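Local coordinates for protein GLB-12 (Caenorhabditis elegans, PDB 4BJA) that acts as a haem-binding globin in redox signalling essential for reproduction, and may bind oxygen, at the interface of chains A and B. Sequence-based numbering; all coordinates share one arbitrary frame. Chains: chain A/B, Protein GLB-12.

Contact 1 and contact 2 are neighbouring patches of the two-fold interface between two copies of the globin, the centres of their C-alpha atoms about 8 Å apart. Both lie along helix 185-214 of chain A and share A:Asn197, A:Ser201 and B:Glu25. Contact 1 receives the N-terminal segment of chain B and is rich in carboxylates and bridging water; contact 2 continues to B:Leu30, at the end of helix 27-30, which also meets A:Ala31, with mainly apolar packing. Together they lay one N-terminal stretch along the partner's last helix, and the symmetry repeats this with the chains exchanged, consistent with a dimer, although the crystal alone does not establish one.

Contact 1: the interface of chains A and B. Residues chain A 143, 146, 197, 200-201, 204; chain B 19, 23-25.
A:Glu146, A:Ile200 and A:Thr204 meet B:Glu25 and B:Trp19 in a two-fold interface of mixed polar and apolar character between two copies of the globin, which packs the N-terminal segment of one onto the other in the crystal assembly and may also pair them in solution. The two glutamates put their carboxylates nearly in one plane, 12° apart, with OE2 of A:Glu146 2.5 Å from OE2 of B:Glu25 and 3.0 Å from its OE1. Two bare carboxylates would repel at such a separation; a shared proton, not visible here, would probably be needed, and B:Glu23 nearby may favour it. B:Glu25 bends at chi2 (94°), which carries its carboxylate across the branch of A:Ile200, whose CG2 lies 3.7 Å from CG of B:Glu25. Water 3 ties the pair together, 2.7 Å from OE2 of A:Glu146, and also reaches OE1 of B:Glu25 and the backbone N of B:Ser24. Water 2 joins the B:Ser24 hydroxyl, at 2.6 Å from OG, to OD1 of A:Asn197, and water 1 links OG of A:Ser201 to the B:Glu25 carbonyl. The indole of B:Trp19 comes tip to tip with A:Thr204, its CZ2 3.6 Å from the CG2 methyl. With OG1 anti to the carbonyl carbon (chi1 -64°) and bonded to O of A:Ile200, that methyl is left facing the indole; OG1 also accepts an N-H from ND2 of A:Asn143 at 2.9 Å and lies close to the plane of that amide. The chain A side is formed by the final globin helix, 185-214, with the start of helix 144-160 beside it; the chain B side is the irregular stretch at the beginning of the modelled chain.

Contact 2: the interface of chains A and B. Residues chain A 31, 194, 197-198, 201; chain B 25, 30.
B:Leu30 lies against A:Asn197, A:Thr198 and A:Lys194 on the last helix of the globin fold, 185-214. Its isobutyl group runs alongside A:Thr198 in the opposite direction, the CD1 methyl touching the flank of the threonine hydroxyl at 3.6 Å from OG1 and meeting CB of A:Asn197 at 3.8 Å. CG of B:Leu30 stands anti to its carbonyl carbon (chi1 -56°), which aims the branch at the helix. The hydroxyl beneath the methyl is already engaged: OG1 of A:Thr198 donates to the A:Lys194 carbonyl at 2.8 Å from its O.

A:Lys194 meets the leucine with its aliphatic stem, CD being 3.5 Å from the B:Leu30 carbonyl O. A bend at chi3 (-53°) then takes the amino group back to its own chain, where NZ donates to O of A:Ala31 at 2.8 Å, almost straight in line with the carbonyl (166°). This bond probably steadies the stem beside the partner and ties the residue after helix 27-30 to helix 185-214. An alanine here would probably leave the A:Ala31 carbonyl without its donor and open a gap next to the B:Leu30 carbonyl. A:Ala31 itself brings its CB methyl to 3.9 Å from the backbone O of B:Leu30. Farther along the helix, OG of A:Ser201 bonds to the A:Thr198 carbonyl.

Contact 1: the interface of chains A and B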
loop_
_atom_site.group_PDB
_atom_site.type_symbol
_atom_site.label_atom_id
_atom_site.label_comp_id
_atom_site.label_asym_id
_atom_site.label_seq_id
_atom_site.Cartn_x
_atom_site.Cartn_y
_atom_site.Cartn_z
ATOM N N ASN A 143 2.803 16.787 3.234
ATOM C CA ASN A 143 1.785 15.955 2.577
ATOM C C ASN A 143 0.427 16.326 3.183
ATOM O O ASN A 143 0.158 15.985 4.316
ATOM C CB ASN A 143 2.124 14.474 2.833
ATOM C CG ASN A 143 1.103 13.540 2.255
ATOM O OD1 ASN A 143 -0.049 13.915 2.037
ATOM N ND2 ASN A 143 1.533 12.308 1.959
ATOM N N GLU A 146 -1.869 13.626 4.480
ATOM C CA GLU A 146 -1.401 13.167 5.754
ATOM C C GLU A 146 -1.743 14.182 6.891
ATOM O O GLU A 146 -2.209 13.799 7.964
ATOM C CB GLU A 146 0.102 12.916 5.660
ATOM C CG GLU A 146 0.693 12.409 6.945
ATOM C CD GLU A 146 2.178 12.232 6.790
ATOM O OE1 GLU A 146 2.896 13.246 6.834
ATOM O OE2 GLU A 146 2.641 11.089 6.585
ATOM N N ASN A 197 -4.301 5.273 7.755
ATOM C CA ASN A 197 -2.984 5.297 7.118
ATOM C C ASN A 197 -2.985 4.745 5.694
ATOM O O ASN A 197 -2.273 5.240 4.830
ATOM C CB ASN A 197 -1.941 4.597 8.004
ATOM C CG ASN A 197 -1.536 5.517 9.173
ATOM O OD1 ASN A 197 -1.253 6.688 8.940
ATOM N ND2 ASN A 197 -1.489 5.015 10.371
ATOM N N ILE A 200 -4.396 7.474 3.553
ATOM C CA ILE A 200 -3.323 8.439 3.240
ATOM C C ILE A 200 -2.400 7.907 2.148
ATOM O O ILE A 200 -2.114 8.602 1.184
ATOM C CB ILE A 200 -2.448 8.729 4.465
ATOM C CG1 ILE A 200 -3.273 9.465 5.517
ATOM C CG2 ILE A 200 -1.253 9.644 4.035
ATOM C CD1 ILE A 200 -2.575 9.538 6.928
ATOM N N SER A 201 -1.926 6.668 2.292
ATOM C CA SER A 201 -0.940 6.182 1.325
ATOM C C SER A 201 -1.549 6.098 -0.089
ATOM O O SER A 201 -0.886 6.473 -1.059
ATOM C CB SER A 201 -0.369 4.858 1.758
ATOM O OG SER A 201 -1.341 3.872 1.623
ATOM N N THR A 204 -2.151 9.565 -1.510
ATOM C CA THR A 204 -0.882 10.162 -1.828
ATOM C C THR A 204 -0.309 9.592 -3.132
ATOM O O THR A 204 0.170 10.355 -3.993
ATOM C CB THR A 204 0.096 9.953 -0.660
ATOM O OG1 THR A 204 -0.405 10.658 0.486
ATOM C CG2 THR A 204 1.511 10.421 -1.021
ATOM N N TRP B 19 7.945 9.154 -1.104
ATOM C CA TRP B 19 8.107 8.725 0.318
ATOM C C TRP B 19 9.556 8.695 0.677
ATOM O O TRP B 19 10.383 8.133 -0.061
ATOM C CB TRP B 19 7.594 7.298 0.529
ATOM C CG TRP B 19 6.176 7.104 0.127
ATOM C CD1 TRP B 19 5.727 6.467 -0.995
ATOM C CD2 TRP B 19 5.017 7.533 0.845
ATOM N NE1 TRP B 19 4.353 6.492 -1.030
ATOM C CE2 TRP B 19 3.891 7.136 0.092
ATOM C CE3 TRP B 19 4.815 8.206 2.064
ATOM C CZ2 TRP B 19 2.573 7.394 0.508
ATOM C CZ3 TRP B 19 3.512 8.472 2.470
ATOM C CH2 TRP B 19 2.406 8.057 1.702
ATOM N N GLU B 23 7.848 6.951 7.003
ATOM C CA GLU B 23 6.485 7.376 7.336
ATOM C C GLU B 23 5.639 6.280 8.016
ATOM O O GLU B 23 5.870 5.083 7.839
ATOM C CB GLU B 23 5.767 7.849 6.055
ATOM C CG GLU B 23 6.343 9.162 5.398
ATOM C CD GLU B 23 7.466 8.937 4.380
ATOM O OE1 GLU B 23 8.048 7.818 4.352
ATOM O OE2 GLU B 23 7.771 9.894 3.594
ATOM N N SER B 24 4.609 6.704 8.750
ATOM C CA SER B 24 3.709 5.769 9.411
ATOM C C SER B 24 2.809 5.009 8.423
ATOM O O SER B 24 2.163 4.045 8.801
ATOM C CB SER B 24 2.836 6.507 10.460
ATOM O OG SER B 24 2.136 7.550 9.834
ATOM N N GLU B 25 2.800 5.406 7.153
ATOM C CA GLU B 25 1.899 4.776 6.187
ATOM C C GLU B 25 2.558 3.582 5.510
ATOM O O GLU B 25 2.008 3.006 4.590
ATOM C CB GLU B 25 1.436 5.787 5.134
ATOM C CG GLU B 25 0.644 6.932 5.755
ATOM C CD GLU B 25 1.495 8.158 6.103
ATOM O OE1 GLU B 25 2.696 8.063 6.211
ATOM O OE2 GLU B 25 0.931 9.238 6.278
HETATM O O HOH W 1 0.037 1.845 2.965
HETATM O O HOH W 2 -0.118 8.831 10.107
HETATM O O HOH W 3 4.300 9.801 8.328
#

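Contact 2: the interface of chains A and B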
loop_
_atom_site.group_PDB
_atom_site.type_symbol
_atom_site.label_atom_id
_atom_site.label_comp_id
_atom_site.label_asym_id
_atom_site.label_seq_id
_atom_site.Cartn_x
_atom_site.Cartn_y
_atom_site.Cartn_z
ATOM N N ALA A 31 -4.188 -4.966 4.720
ATOM C CA ALA A 31 -4.030 -4.322 6.039
ATOM C C ALA A 31 -5.193 -4.601 6.962
ATOM O O ALA A 31 -5.063 -4.441 8.198
ATOM C CB ALA A 31 -3.839 -2.805 5.848
ATOM N N LYS A 194 -4.753 1.670 11.027
ATOM C CA LYS A 194 -4.378 0.973 9.775
ATOM C C LYS A 194 -5.197 1.466 8.601
ATOM O O LYS A 194 -4.653 1.722 7.524
ATOM C CB LYS A 194 -4.528 -0.530 9.917
ATOM C CG LYS A 194 -3.463 -1.098 10.846
ATOM C CD LYS A 194 -3.530 -2.656 10.841
ATOM C CE LYS A 194 -4.924 -3.228 11.144
ATOM N NZ LYS A 194 -4.983 -4.756 10.996
ATOM N N ASN A 197 -4.301 5.273 7.755
ATOM C CA ASN A 197 -2.984 5.297 7.118
ATOM C C ASN A 197 -2.985 4.745 5.694
ATOM O O ASN A 197 -2.273 5.240 4.830
ATOM C CB ASN A 197 -1.941 4.597 8.004
ATOM C CG ASN A 197 -1.536 5.517 9.173
ATOM O OD1 ASN A 197 -1.253 6.688 8.940
ATOM N ND2 ASN A 197 -1.489 5.015 10.371
ATOM N N THR A 198 -3.821 3.750 5.461
ATOM C CA THR A 198 -3.956 3.215 4.103
ATOM C C THR A 198 -4.681 4.235 3.206
ATOM O O THR A 198 -4.334 4.367 2.035
ATOM C CB THR A 198 -4.693 1.851 4.105
ATOM O OG1 THR A 198 -3.948 0.956 4.955
ATOM C CG2 THR A 198 -4.759 1.263 2.712
ATOM N N SER A 201 -1.926 6.668 2.292
ATOM C CA SER A 201 -0.940 6.182 1.325
ATOM C C SER A 201 -1.549 6.098 -0.089
ATOM O O SER A 201 -0.886 6.473 -1.059
ATOM C CB SER A 201 -0.369 4.858 1.758
ATOM O OG SER A 201 -1.341 3.872 1.623
ATOM N N GLU B 25 2.800 5.406 7.153
ATOM C CA GLU B 25 1.899 4.776 6.187
ATOM C C GLU B 25 2.558 3.582 5.510
ATOM O O GLU B 25 2.008 3.006 4.590
ATOM C CB GLU B 25 1.436 5.787 5.134
ATOM C CG GLU B 25 0.644 6.932 5.755
ATOM C CD GLU B 25 1.495 8.158 6.103
ATOM O OE1 GLU B 25 2.696 8.063 6.211
ATOM O OE2 GLU B 25 0.931 9.238 6.278
ATOM N N LEU B 30 1.727 -1.895 8.082
ATOM C CA LEU B 30 0.268 -2.018 8.169
ATOM C C LEU B 30 -0.284 -3.409 7.872
ATOM O O LEU B 30 -1.220 -3.883 8.537
ATOM C CB LEU B 30 -0.385 -0.989 7.240
ATOM C CG LEU B 30 0.044 0.458 7.508
ATOM C CD1 LEU B 30 -0.694 1.356 6.527
ATOM C CD2 LEU B 30 -0.210 0.892 8.963
HETATM O O HOH W 4 0.037 1.845 2.965
#